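Local coordinates for protein DNA double-strand break repair nuclease NurA (Sulfolobus solfataricus, PDB 2YGK) that acts as a manganese-dependent nuclease that, with the HerA helicase, trims DNA ends during double-strand break repair, at residues A120-G134 against K188-S201. Numbering follows the deposited sequence.
With MN (manganese (II) ion), chain C.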
loop_
_atom_site.group_PDB
_atom_site.type_symbol
_atom_site.label_atom_id
_atom_site.label_comp_id
_atom_site.label_asym_id
_atom_site.label_seq_id
_atom_site.Cartn_x
_atom_site.Cartn_y
_atom_site.Cartn_z
ATOM N N ALA A 120 16.796 -18.886 -6.461
ATOM C CA ALA A 120 17.962 -19.039 -5.597
ATOM C C ALA A 120 18.344 -20.527 -5.524
ATOM O O ALA A 120 19.530 -20.882 -5.461
ATOM C CB ALA A 120 17.679 -18.468 -4.210
ATOM N N LEU A 121 17.359 -21.415 -5.544
ATOM C CA LEU A 121 17.659 -22.834 -5.564
ATOM C C LEU A 121 18.073 -23.262 -6.947
ATOM O O LEU A 121 18.976 -24.079 -7.095
ATOM C CB LEU A 121 16.477 -23.665 -5.131
ATOM C CG LEU A 121 16.175 -23.554 -3.651
ATOM C CD1 LEU A 121 14.737 -24.001 -3.434
ATOM C CD2 LEU A 121 17.139 -24.381 -2.785
ATOM N N ARG A 122 17.435 -22.732 -7.971
ATOM C CA ARG A 122 17.871 -23.073 -9.302
ATOM C C ARG A 122 19.358 -22.738 -9.516
ATOM O O ARG A 122 20.138 -23.616 -9.790
ATOM C CB ARG A 122 17.007 -22.405 -10.366
ATOM C CG ARG A 122 17.141 -23.050 -11.734
ATOM C CD ARG A 122 16.106 -22.532 -12.713
ATOM N NE ARG A 122 16.647 -22.506 -14.070
ATOM C CZ ARG A 122 16.069 -21.924 -15.121
ATOM N NH1 ARG A 122 14.896 -21.294 -15.003
ATOM N NH2 ARG A 122 16.687 -21.964 -16.303
ATOM N N ASP A 123 19.751 -21.482 -9.375
ATOM C CA ASP A 123 21.047 -21.054 -9.890
ATOM C C ASP A 123 22.027 -20.711 -8.809
ATOM O O ASP A 123 23.126 -20.267 -9.109
ATOM C CB ASP A 123 20.898 -19.831 -10.810
ATOM C CG ASP A 123 19.897 -20.055 -11.949
ATOM O OD1 ASP A 123 19.975 -21.090 -12.660
ATOM O OD2 ASP A 123 19.044 -19.176 -12.148
ATOM N N GLY A 124 21.653 -20.930 -7.558
ATOM C CA GLY A 124 22.525 -20.545 -6.442
ATOM C C GLY A 124 23.902 -21.177 -6.461
ATOM O O GLY A 124 24.904 -20.531 -6.185
ATOM N N SER A 125 23.949 -22.451 -6.814
ATOM C CA SER A 125 25.175 -23.221 -6.806
ATOM C C SER A 125 26.130 -22.803 -7.905
ATOM O O SER A 125 27.252 -23.255 -7.919
ATOM C CB SER A 125 24.838 -24.686 -6.948
ATOM O OG SER A 125 23.841 -24.828 -7.930
ATOM N N LYS A 126 25.720 -21.913 -8.795
ATOM C CA LYS A 126 26.628 -21.418 -9.822
ATOM C C LYS A 126 27.570 -20.294 -9.349
ATOM O O LYS A 126 28.404 -19.809 -10.125
ATOM C CB LYS A 126 25.835 -20.958 -11.044
ATOM C CG LYS A 126 24.866 -22.001 -11.511
ATOM C CD LYS A 126 24.457 -21.815 -12.939
ATOM C CE LYS A 126 23.544 -22.966 -13.410
ATOM N NZ LYS A 126 22.209 -22.940 -12.770
ATOM N N GLY A 127 27.468 -19.878 -8.092
ATOM C CA GLY A 127 28.344 -18.816 -7.594
ATOM C C GLY A 127 28.988 -19.131 -6.260
ATOM O O GLY A 127 28.767 -20.196 -5.694
ATOM N N ASP A 128 29.792 -18.200 -5.764
ATOM C CA ASP A 128 30.410 -18.346 -4.467
ATOM C C ASP A 128 29.493 -17.789 -3.393
ATOM O O ASP A 128 29.507 -18.247 -2.252
ATOM C CB ASP A 128 31.748 -17.594 -4.429
ATOM C CG ASP A 128 32.739 -18.090 -5.496
ATOM O OD1 ASP A 128 32.886 -19.327 -5.656
ATOM O OD2 ASP A 128 33.354 -17.240 -6.188
ATOM N N TYR A 129 28.749 -16.747 -3.752
ATOM C CA TYR A 129 27.759 -16.173 -2.873
ATOM C C TYR A 129 26.453 -15.929 -3.633
ATOM O O TYR A 129 26.438 -15.815 -4.880
ATOM C CB TYR A 129 28.245 -14.840 -2.342
ATOM C CG TYR A 129 29.417 -14.866 -1.392
ATOM C CD1 TYR A 129 29.206 -14.920 -0.018
ATOM C CD2 TYR A 129 30.716 -14.729 -1.847
ATOM C CE1 TYR A 129 30.265 -14.884 0.893
ATOM C CE2 TYR A 129 31.807 -14.701 -0.941
ATOM C CZ TYR A 129 31.568 -14.778 0.437
ATOM O OH TYR A 129 32.610 -14.748 1.371
ATOM N N ILE A 130 25.364 -15.858 -2.876
ATOM C CA ILE A 130 24.057 -15.543 -3.430
ATOM C C ILE A 130 23.589 -14.271 -2.772
ATOM O O ILE A 130 23.589 -14.174 -1.563
ATOM C CB ILE A 130 23.035 -16.647 -3.138
ATOM C CG1 ILE A 130 23.490 -17.964 -3.743
ATOM C CG2 ILE A 130 21.652 -16.299 -3.726
ATOM C CD1 ILE A 130 22.547 -19.068 -3.418
ATOM N N LEU A 131 23.221 -13.283 -3.568
ATOM C CA LEU A 131 22.693 -12.036 -3.043
ATOM C C LEU A 131 21.196 -11.976 -3.275
ATOM O O LEU A 131 20.747 -11.933 -4.416
ATOM C CB LEU A 131 23.340 -10.853 -3.743
ATOM C CG LEU A 131 24.842 -10.928 -3.856
ATOM C CD1 LEU A 131 25.361 -9.660 -4.517
ATOM C CD2 LEU A 131 25.422 -11.125 -2.436
HETATM N N MSE A 132 20.434 -11.967 -2.191
HETATM C CA MSE A 132 19.013 -11.692 -2.236
HETATM C C MSE A 132 18.769 -10.235 -1.874
HETATM O O MSE A 132 19.504 -9.662 -1.051
HETATM C CB MSE A 132 18.245 -12.529 -1.198
HETATM C CG MSE A 132 18.591 -14.012 -1.151
HETATM SE SE MSE A 132 17.944 -15.018 -2.657
HETATM C CE MSE A 132 16.086 -14.533 -2.613
ATOM N N ASP A 133 17.686 -9.685 -2.434
ATOM C CA ASP A 133 17.229 -8.337 -2.163
ATOM C C ASP A 133 16.133 -8.368 -1.117
ATOM O O ASP A 133 15.067 -8.861 -1.370
ATOM C CB ASP A 133 16.672 -7.722 -3.433
ATOM C CG ASP A 133 16.122 -6.342 -3.210
ATOM O OD1 ASP A 133 16.845 -5.498 -2.702
ATOM O OD2 ASP A 133 14.975 -6.080 -3.553
ATOM N N GLY A 134 16.400 -7.842 0.057
ATOM C CA GLY A 134 15.496 -7.971 1.171
ATOM C C GLY A 134 16.086 -8.679 2.378
ATOM O O GLY A 134 16.994 -9.503 2.271
ATOM N N LYS A 188 15.164 -24.447 2.594
ATOM C CA LYS A 188 15.987 -25.246 1.704
ATOM C C LYS A 188 17.259 -24.487 1.348
ATOM O O LYS A 188 18.340 -25.059 1.315
ATOM C CB LYS A 188 15.215 -25.649 0.448
ATOM C CG LYS A 188 14.011 -26.554 0.779
ATOM C CD LYS A 188 13.992 -27.884 -0.014
ATOM C CE LYS A 188 15.143 -28.839 0.379
ATOM N NZ LYS A 188 14.820 -29.734 1.537
ATOM N N ILE A 189 17.115 -23.187 1.106
ATOM C CA ILE A 189 18.237 -22.339 0.728
ATOM C C ILE A 189 19.307 -22.313 1.837
ATOM O O ILE A 189 20.477 -22.491 1.576
ATOM C CB ILE A 189 17.755 -20.945 0.376
ATOM C CG1 ILE A 189 16.895 -21.003 -0.890
ATOM C CG2 ILE A 189 18.921 -20.018 0.141
ATOM C CD1 ILE A 189 16.037 -19.729 -1.137
ATOM N N ILE A 190 18.857 -22.131 3.065
ATOM C CA ILE A 190 19.711 -22.112 4.225
ATOM C C ILE A 190 20.457 -23.405 4.372
ATOM O O ILE A 190 21.653 -23.405 4.612
ATOM C CB ILE A 190 18.928 -21.894 5.526
ATOM C CG1 ILE A 190 18.201 -20.550 5.504
ATOM C CG2 ILE A 190 19.877 -21.916 6.724
ATOM C CD1 ILE A 190 19.122 -19.366 5.263
ATOM N N GLU A 191 19.782 -24.520 4.220
ATOM C CA GLU A 191 20.494 -25.787 4.389
ATOM C C GLU A 191 21.444 -26.146 3.234
ATOM O O GLU A 191 22.443 -26.793 3.465
ATOM C CB GLU A 191 19.546 -26.942 4.713
ATOM C CG GLU A 191 18.645 -27.365 3.585
ATOM C CD GLU A 191 17.839 -28.601 3.931
ATOM O OE1 GLU A 191 18.410 -29.522 4.568
ATOM O OE2 GLU A 191 16.641 -28.641 3.566
ATOM N N GLU A 192 21.155 -25.715 2.016
ATOM C CA GLU A 192 22.022 -26.015 0.888
ATOM C C GLU A 192 23.173 -24.987 0.807
ATOM O O GLU A 192 24.287 -25.293 0.328
ATOM C CB GLU A 192 21.193 -26.053 -0.416
ATOM C CG GLU A 192 22.016 -26.008 -1.720
ATOM C CD GLU A 192 21.214 -26.355 -2.989
ATOM O OE1 GLU A 192 19.974 -26.577 -2.919
ATOM O OE2 GLU A 192 21.851 -26.426 -4.069
ATOM N N TYR A 193 22.935 -23.771 1.276
ATOM C CA TYR A 193 23.909 -22.725 1.058
ATOM C C TYR A 193 24.376 -22.020 2.311
ATOM O O TYR A 193 25.053 -21.007 2.198
ATOM C CB TYR A 193 23.348 -21.698 0.104
ATOM C CG TYR A 193 22.949 -22.228 -1.238
ATOM C CD1 TYR A 193 23.907 -22.568 -2.181
ATOM C CD2 TYR A 193 21.608 -22.344 -1.590
ATOM C CE1 TYR A 193 23.549 -23.036 -3.453
ATOM C CE2 TYR A 193 21.237 -22.809 -2.862
ATOM C CZ TYR A 193 22.226 -23.152 -3.784
ATOM O OH TYR A 193 21.873 -23.609 -5.031
ATOM N N ASP A 194 24.039 -22.555 3.489
ATOM C CA ASP A 194 24.701 -22.177 4.772
ATOM C C ASP A 194 24.997 -20.664 4.801
ATOM O O ASP A 194 24.110 -19.877 4.486
ATOM C CB ASP A 194 25.986 -23.003 5.032
ATOM C CG ASP A 194 25.706 -24.464 5.548
ATOM O OD1 ASP A 194 24.616 -25.026 5.248
ATOM O OD2 ASP A 194 26.609 -25.036 6.268
ATOM N N GLY A 195 26.228 -20.252 5.107
ATOM C CA GLY A 195 26.524 -18.823 5.120
ATOM C C GLY A 195 26.787 -18.157 3.778
ATOM O O GLY A 195 27.177 -17.030 3.746
ATOM N N ASN A 196 26.593 -18.846 2.667
ATOM C CA ASN A 196 26.900 -18.282 1.350
ATOM C C ASN A 196 25.785 -17.343 0.834
ATOM O O ASN A 196 25.892 -16.770 -0.245
ATOM C CB ASN A 196 27.149 -19.413 0.333
ATOM C CG ASN A 196 28.352 -20.337 0.712
ATOM O OD1 ASN A 196 29.293 -19.945 1.408
ATOM N ND2 ASN A 196 28.303 -21.573 0.213
ATOM N N VAL A 197 24.702 -17.200 1.589
ATOM C CA VAL A 197 23.610 -16.332 1.169
ATOM C C VAL A 197 23.679 -15.001 1.932
ATOM O O VAL A 197 23.736 -14.975 3.172
ATOM C CB VAL A 197 22.222 -16.957 1.401
ATOM C CG1 VAL A 197 21.208 -16.153 0.670
ATOM C CG2 VAL A 197 22.202 -18.376 0.945
ATOM N N LEU A 198 23.669 -13.909 1.180
ATOM C CA LEU A 198 23.733 -12.589 1.745
ATOM C C LEU A 198 22.428 -11.959 1.431
ATOM O O LEU A 198 22.073 -11.808 0.271
ATOM C CB LEU A 198 24.855 -11.782 1.109
ATOM C CG LEU A 198 26.259 -12.360 1.300
ATOM C CD1 LEU A 198 27.265 -11.409 0.746
ATOM C CD2 LEU A 198 26.542 -12.670 2.775
ATOM N N TRP A 199 21.721 -11.576 2.479
ATOM C CA TRP A 199 20.449 -10.989 2.345
ATOM C C TRP A 199 20.608 -9.486 2.551
ATOM O O TRP A 199 20.721 -9.009 3.680
ATOM C CB TRP A 199 19.532 -11.588 3.404
ATOM C CG TRP A 199 19.454 -13.092 3.371
ATOM C CD1 TRP A 199 20.323 -13.992 3.949
ATOM C CD2 TRP A 199 18.424 -13.869 2.778
ATOM N NE1 TRP A 199 19.900 -15.277 3.728
ATOM C CE2 TRP A 199 18.732 -15.232 3.016
ATOM C CE3 TRP A 199 17.253 -13.546 2.079
ATOM C CZ2 TRP A 199 17.916 -16.269 2.573
ATOM C CZ3 TRP A 199 16.452 -14.561 1.646
ATOM C CH2 TRP A 199 16.792 -15.925 1.895
ATOM N N ILE A 200 20.544 -8.729 1.472
ATOM C CA ILE A 200 20.904 -7.330 1.520
ATOM C C ILE A 200 19.710 -6.409 1.351
ATOM O O ILE A 200 18.907 -6.619 0.431
ATOM C CB ILE A 200 21.893 -7.049 0.415
ATOM C CG1 ILE A 200 23.181 -7.823 0.729
ATOM C CG2 ILE A 200 22.139 -5.589 0.278
ATOM C CD1 ILE A 200 24.210 -7.700 -0.307
ATOM N N SER A 201 19.609 -5.392 2.210
ATOM C CA SER A 201 18.581 -4.398 2.079
ATOM C C SER A 201 19.086 -2.960 2.230
ATOM O O SER A 201 19.934 -2.685 3.045
ATOM C CB SER A 201 17.366 -4.664 3.043
ATOM O OG SER A 201 17.714 -4.968 4.393
HETATM MN MN MN C . 12.730 -6.796 -4.361
HETATM O O HOH W 1 18.982 -4.722 -1.138
#
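Ile130 N donates to Asn196 O (2.8 Å), the first of five backbone hydrogen bonds that hold strands 129-133 and 197-201, with the residues flanking them, as parallel neighbours in the central sheet of NurA's RNase H-like domain. The last comes from Gly134 N, which donates to Ile200 O (2.8 Å) from above the carbonyl plane. A water donates to Asp133 OD1 and also lies near Ile200 O, at a distance short enough to be doubtful, while Asp133 OD2 binds manganese at 2.5 Å; Asp58, on strand 54-65 along the other edge of 129-133, is the second protein ligand.

Beside the sheet, on the face of Ile130 and Met132, helices 104-123 and 171-193 pack together. CD1 of Ile130 sits over the centre of the Tyr193 ring, 3.7 Å from its centroid, a CH-pi contact backed on the opposite face by Glu192 CG. With CG anti to its carbonyl carbon (chi1 -59°), Tyr193 carries its hydroxyl to the turn that follows helix 104-123, OH standing 3.4 Å from Gly124 CA. Replacing Tyr193 with alanine would strip away the ring and is likely to leave Ile130 CD1 without its CH-pi partner and open a gap beneath that turn. Met132, a selenomethionine, lays CG over the Trp199 six-membered ring, 3.7 Å from the centroid. Leu121 fits as a knob among Lys188, Ile189, Glu192 and Tyr193.

Backbone bonds and apolar packing together probably fix the end of strand 129-133, presenting Asp133 OD2 to the manganese while OD1 takes the water.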